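Dye type peroxidase A (Streptomyces lividans 1326, PDB 6GZW) is a haem-containing dye-decolourising peroxidase, probably using hydrogen peroxide to oxidise dyes and other organic substrates. Local coordinates at residues Ala48-Arg51 / Arg52-Asp55; Ser54-Ala57 / Arg58-Ala62; Val137-His140 / Ala141-Ile145. All coordinates share one frame; numbering follows the deposited sequence.

Interaction 1. Residues Ala48-Arg51 / Arg52-Asp55; sequences ALLR and RWSD
Leu49 and Trp53 stand one turn apart on the helix 43-61, joined by a hydrogen bond from Trp53 N to Leu49 O of 2.8 Å. The same i to i+4 pattern ties Arg52 to Ala48, Ser54 to Leu50 and Asp55 to Arg51, so Ala48-Arg51 and Arg52-Asp55 form consecutive turns of one continuous helix. Leu49 CD1 makes a CH-pi contact over one face of the Trp53 indole: it sits 3.6 Å from the centroid of the five-membered ring of Trp53 and only 16° off the normal. Having CG anti to the backbone N (chi1 172°) sends the leucine forward over that face, and CD2 reaches the benzene end, 3.9 Å from Trp53 CH2. This pair is the inward side of a helix packed on the antiparallel sheet of the N-terminal, ferredoxin-like half of the peroxidase, where both residues touch Leu126 of strand 126-132. Trp53 NE1 hydrogen-bonds to Ile145 O. Leu50 O accepts twice, from Ser54 N and, at 2.7 Å, from Ser54 OG, the two donors lying on opposite faces of its carbonyl plane. Arg52 lays one guanidinium face over Leu49 CA, while its NE bonds to Asp148 O.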
# COMPACT_ATOMS: atom_id res chain seq x y z
N ALA A 48 1.40 14.63 27.97
CA ALA A 48 2.43 15.21 27.11
C ALA A 48 2.49 14.56 25.71
O ALA A 48 2.71 15.24 24.72
CB ALA A 48 3.79 15.14 27.79
N LEU A 49 2.25 13.24 25.65
CA LEU A 49 2.25 12.52 24.38
C LEU A 49 1.09 12.96 23.48
O LEU A 49 1.28 13.22 22.31
CB LEU A 49 2.21 11.01 24.63
CG LEU A 49 2.01 10.12 23.39
CD1 LEU A 49 3.14 10.33 22.41
CD2 LEU A 49 2.03 8.67 23.81
N LEU A 50 -0.11 13.05 24.05
CA LEU A 50 -1.26 13.51 23.28
C LEU A 50 -1.09 14.97 22.84
O LEU A 50 -1.53 15.34 21.76
CB LEU A 50 -2.58 13.30 24.03
CG LEU A 50 -3.32 11.97 23.82
CD1 LEU A 50 -3.90 11.86 22.41
CD2 LEU A 50 -2.43 10.78 24.15
N ARG A 51 -0.44 15.81 23.66
CA ARG A 51 -0.06 17.16 23.19
C ARG A 51 0.84 17.14 21.96
O ARG A 51 0.58 17.83 20.97
CB ARG A 51 0.61 18.01 24.31
CG ARG A 51 -0.36 18.81 25.14
CD ARG A 51 0.29 19.86 26.07
NE ARG A 51 1.23 19.32 27.08
CZ ARG A 51 0.94 18.58 28.17
NH1 ARG A 51 -0.30 18.19 28.46
NH2 ARG A 51 1.93 18.19 28.98
N ARG A 52 1.91 16.34 22.02
CA ARG A 52 2.84 16.19 20.90
C ARG A 52 2.07 15.70 19.69
O ARG A 52 2.16 16.27 18.60
CB ARG A 52 3.97 15.20 21.20
CG ARG A 52 5.09 15.74 22.04
CD ARG A 52 6.34 14.87 22.00
NE ARG A 52 6.22 13.48 22.47
CZ ARG A 52 6.12 13.08 23.74
NH1 ARG A 52 6.05 13.96 24.76
NH2 ARG A 52 6.10 11.79 24.01
N TRP A 53 1.33 14.61 19.89
CA TRP A 53 0.64 13.97 18.78
C TRP A 53 -0.36 14.92 18.14
O TRP A 53 -0.46 14.97 16.92
CB TRP A 53 -0.11 12.71 19.25
CG TRP A 53 0.69 11.47 19.27
CD1 TRP A 53 1.93 11.25 18.73
CD2 TRP A 53 0.26 10.22 19.79
NE1 TRP A 53 2.31 9.94 18.93
CE2 TRP A 53 1.31 9.28 19.57
CE3 TRP A 53 -0.89 9.79 20.46
CZ2 TRP A 53 1.21 7.96 19.97
CZ3 TRP A 53 -0.97 8.48 20.86
CH2 TRP A 53 0.05 7.57 20.58
N SER A 54 -1.09 15.67 18.97
CA SER A 54 -2.08 16.63 18.45
C SER A 54 -1.44 17.75 17.65
O SER A 54 -1.94 18.13 16.62
CB SER A 54 -2.93 17.20 19.58
OG SER A 54 -3.64 16.20 20.30
N ASP A 55 -0.30 18.28 18.11
CA ASP A 55 0.43 19.29 17.37
C ASP A 55 0.97 18.77 16.03
O ASP A 55 0.88 19.43 15.00
CB ASP A 55 1.56 19.84 18.25
CG ASP A 55 2.32 20.99 17.59
OD1 ASP A 55 1.73 22.07 17.41
OD2 ASP A 55 3.50 20.81 17.24

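Interaction 2. Residues Ser54-Ala57 / Arg58-Ala62; sequences SDTA and RRLMA
A chi1 of -176° turns the Asp55 side chain away from its own amide nitrogen; the carboxylate stands out from the helix, and two arginines of the following turn reach back to it. Arg59 runs extended from CG to NE, whereas Arg58 bends at chi2 and chi3 and so folds back beside the aspartate. Each oxygen takes one salt bridge. Asp55 OD2 lies in the guanidinium plane of Arg59, 2.9 Å from NE with an almost straight N-H...O angle of 175°, although that donor stands above the carboxylate plane. Asp55 OD1 is met on its syn side, but well out of the carboxylate plane, by Arg58 NH2 at 3.2 Å, a more bent bond. Such i to i+3 and i to i+4 pairs are the classical salt-bridge network of a helix surface, here near the C-terminal end of helix 43-61. Arg58 NH2 rests 3.5 Å above the guanidinium plane of Arg59, over its centre, and both groups share the Asp55 carboxylate. A water bridges Asp55 OD1 and Arg58 NE. Were Asp55 an alanine, the two neighbouring guanidinium groups would probably lose their common counter-charge and be free to swing apart. On the buried side, Thr56 CG2 runs alongside Leu60, 4.0 Å from its CD2, and Thr56 OG1 bonds to Asp148 and Arg52 O. Ala57 packs on Val84 and Phe86 of strand 83-89.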
# COMPACT_ATOMS: atom_id res chain seq x y z
N SER A 54 -1.09 15.67 18.97
CA SER A 54 -2.08 16.63 18.45
C SER A 54 -1.44 17.75 17.65
O SER A 54 -1.94 18.13 16.62
CB SER A 54 -2.93 17.20 19.58
OG SER A 54 -3.64 16.20 20.30
N ASP A 55 -0.30 18.28 18.11
CA ASP A 55 0.43 19.29 17.37
C ASP A 55 0.97 18.77 16.03
O ASP A 55 0.88 19.43 15.00
CB ASP A 55 1.56 19.84 18.25
CG ASP A 55 2.32 20.99 17.59
OD1 ASP A 55 1.73 22.07 17.41
OD2 ASP A 55 3.50 20.81 17.24
N THR A 56 1.49 17.54 16.03
CA THR A 56 1.93 16.86 14.81
C THR A 56 0.75 16.68 13.85
O THR A 56 0.86 17.01 12.69
CB THR A 56 2.63 15.52 15.16
OG1 THR A 56 3.81 15.84 15.90
CG2 THR A 56 2.99 14.67 13.92
N ALA A 57 -0.37 16.18 14.35
CA ALA A 57 -1.53 16.01 13.50
C ALA A 57 -1.99 17.34 12.87
O ALA A 57 -2.26 17.40 11.67
CB ALA A 57 -2.68 15.40 14.27
N ARG A 58 -2.09 18.39 13.69
CA ARG A 58 -2.50 19.71 13.23
C ARG A 58 -1.63 20.20 12.09
O ARG A 58 -2.12 20.59 11.02
CB ARG A 58 -2.50 20.71 14.38
CG ARG A 58 -3.22 22.03 14.10
CD ARG A 58 -2.32 23.16 13.65
NE ARG A 58 -1.17 23.35 14.54
CZ ARG A 58 -0.08 24.04 14.23
NH1 ARG A 58 0.03 24.65 13.04
NH2 ARG A 58 0.91 24.09 15.09
N ARG A 59 -0.30 20.15 12.27
CA ARG A 59 0.60 20.61 11.22
C ARG A 59 0.47 19.78 9.97
O ARG A 59 0.32 20.32 8.85
CB ARG A 59 2.06 20.56 11.68
CG ARG A 59 2.44 21.55 12.78
CD ARG A 59 3.80 21.23 13.43
NE ARG A 59 3.99 22.00 14.66
CZ ARG A 59 4.37 23.28 14.72
NH1 ARG A 59 4.69 23.98 13.63
NH2 ARG A 59 4.43 23.88 15.91
N LEU A 60 0.57 18.46 10.15
CA LEU A 60 0.62 17.58 8.98
C LEU A 60 -0.68 17.59 8.19
O LEU A 60 -0.66 17.56 6.96
CB LEU A 60 1.02 16.16 9.38
CG LEU A 60 2.53 15.91 9.38
CD1 LEU A 60 3.35 16.91 10.18
CD2 LEU A 60 2.77 14.51 9.88
N MET A 61 -1.81 17.67 8.89
CA MET A 61 -3.12 17.75 8.19
C MET A 61 -3.28 19.05 7.38
O MET A 61 -4.04 19.10 6.42
CB MET A 61 -4.29 17.56 9.15
CG MET A 61 -4.43 16.13 9.65
SD MET A 61 -5.83 15.93 10.75
CE MET A 61 -7.13 16.49 9.66
N ALA A 62 -2.52 20.08 7.74
CA ALA A 62 -2.51 21.32 6.97
C ALA A 62 -1.46 21.33 5.85
O ALA A 62 -1.27 22.33 5.17
CB ALA A 62 -2.31 22.49 7.91
O HOH W 1 5.11 22.34 18.83
O HOH W 2 -1.31 22.44 17.48

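Interaction 3. Residues Val137-His140 / Ala141-Ile145; sequences VAFH and ALRAI
Phe139 and Arg143 lie side by side, one turn apart on helix 135-149, which together with helix 43-61 packs on the antiparallel sheet of the ferredoxin-like N-terminal half of the peroxidase. Followed outward, Arg143 begins with CB 3.4 Å from Phe139 O and 4.0 Å from CE2 of the Phe139 ring, an oblique approach. The first torsion, -177°, carries CG away from the Arg143 amide, and one bend at chi2 turns the chain; beyond it CD and NE continue extended, away from the preceding turn. NE reaches Glu234 of the second subunit and NH2 reaches Asp231 of that subunit, both as salt bridges, while NH1 bonds to Gln146 of its own helix. Three nitrogens thus have three carboxylate or amide partners, which should fix the rotation of the guanidinium; its plane is 20° from that of the Phe139 ring. Phe139 shares the interface, meeting His307 of the second subunit edge-to-face. Ala138 packs on strand 29-37; Leu142 does too and also touches His307 of the second subunit, and Ala141 packs on Ile130 of strand 126-132. His140 leaves the helix in a different direction, its NE2 bonding to Asp70. Under these side chains the backbone bonds are regular; the shortest, from Arg143 N to Phe139 O, measures 2.8 Å, with an N-H...O angle of 172° and the donor nearly in line with the carbonyl.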
# COMPACT_ATOMS: atom_id res chain seq x y z
N VAL A 137 2.65 11.01 1.89
CA VAL A 137 1.99 11.78 2.95
C VAL A 137 1.59 10.87 4.09
O VAL A 137 1.81 11.17 5.27
CB VAL A 137 0.75 12.56 2.42
CG1 VAL A 137 -0.04 13.18 3.55
CG2 VAL A 137 1.18 13.61 1.40
N ALA A 138 0.98 9.72 3.77
CA ALA A 138 0.57 8.83 4.82
C ALA A 138 1.75 8.28 5.64
O ALA A 138 1.70 8.23 6.86
CB ALA A 138 -0.24 7.68 4.24
N PHE A 139 2.78 7.81 4.94
CA PHE A 139 3.94 7.24 5.63
C PHE A 139 4.63 8.28 6.53
O PHE A 139 4.96 8.02 7.69
CB PHE A 139 4.97 6.68 4.68
CG PHE A 139 6.12 6.05 5.40
CD1 PHE A 139 6.01 4.78 5.93
CD2 PHE A 139 7.28 6.78 5.68
CE1 PHE A 139 7.02 4.22 6.70
CE2 PHE A 139 8.28 6.23 6.45
CZ PHE A 139 8.19 4.95 6.94
N HIS A 140 4.80 9.46 5.98
CA HIS A 140 5.41 10.56 6.72
C HIS A 140 4.64 10.81 8.02
O HIS A 140 5.25 11.00 9.06
CB HIS A 140 5.44 11.81 5.85
CG HIS A 140 5.83 13.07 6.55
ND1 HIS A 140 4.91 14.03 6.92
CD2 HIS A 140 7.04 13.58 6.86
CE1 HIS A 140 5.55 15.05 7.47
NE2 HIS A 140 6.84 14.80 7.45
N ALA A 141 3.31 10.79 7.98
CA ALA A 141 2.51 10.93 9.19
C ALA A 141 2.65 9.76 10.17
O ALA A 141 2.81 9.93 11.38
CB ALA A 141 1.07 11.17 8.84
N LEU A 142 2.62 8.53 9.66
CA LEU A 142 2.86 7.35 10.51
C LEU A 142 4.19 7.45 11.25
O LEU A 142 4.28 7.24 12.46
CB LEU A 142 2.84 6.07 9.68
CG LEU A 142 3.26 4.77 10.40
CD1 LEU A 142 2.37 4.42 11.58
CD2 LEU A 142 3.35 3.63 9.42
N ARG A 143 5.23 7.75 10.50
CA ARG A 143 6.55 7.83 11.07
C ARG A 143 6.66 8.97 12.09
O ARG A 143 7.28 8.81 13.15
CB ARG A 143 7.56 8.01 9.93
CG ARG A 143 9.04 8.05 10.34
CD ARG A 143 9.48 6.84 11.16
NE ARG A 143 10.92 6.87 11.43
CZ ARG A 143 11.59 5.98 12.17
NH1 ARG A 143 11.00 4.96 12.77
NH2 ARG A 143 12.91 6.12 12.30
N ALA A 144 6.02 10.11 11.80
CA ALA A 144 6.08 11.24 12.73
C ALA A 144 5.34 10.94 14.03
O ALA A 144 5.86 11.22 15.13
CB ALA A 144 5.56 12.48 12.07
N ILE A 145 4.16 10.34 13.92
CA ILE A 145 3.41 9.93 15.10
C ILE A 145 4.20 8.89 15.88
O ILE A 145 4.35 8.98 17.11
CB ILE A 145 2.01 9.44 14.66
CG1 ILE A 145 1.17 10.63 14.15
CG2 ILE A 145 1.30 8.62 15.73
CD1 ILE A 145 0.78 11.65 15.22

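How the interactions relate
Interactions 1 and 2 are successive parts of helix 43-61 and share Ser54 and Asp55; interaction 3 belongs to the neighbouring helix 135-149. Interaction 1 is partly buried, mixing aromatic packing with exposed arginine, while interaction 2 sets a hydrated ionic network against a buried apolar flank. Interaction 3 is mostly buried, and its charged tip reaches mainly to the second subunit. The helices meet directly, but by different chemistry: the indole N-H of Trp53 makes the polar link between interactions 1 and 3, whereas interactions 2 and 3 pack apolar groups together, Leu60 CD2 lying 3.6 Å from Ala141 CA.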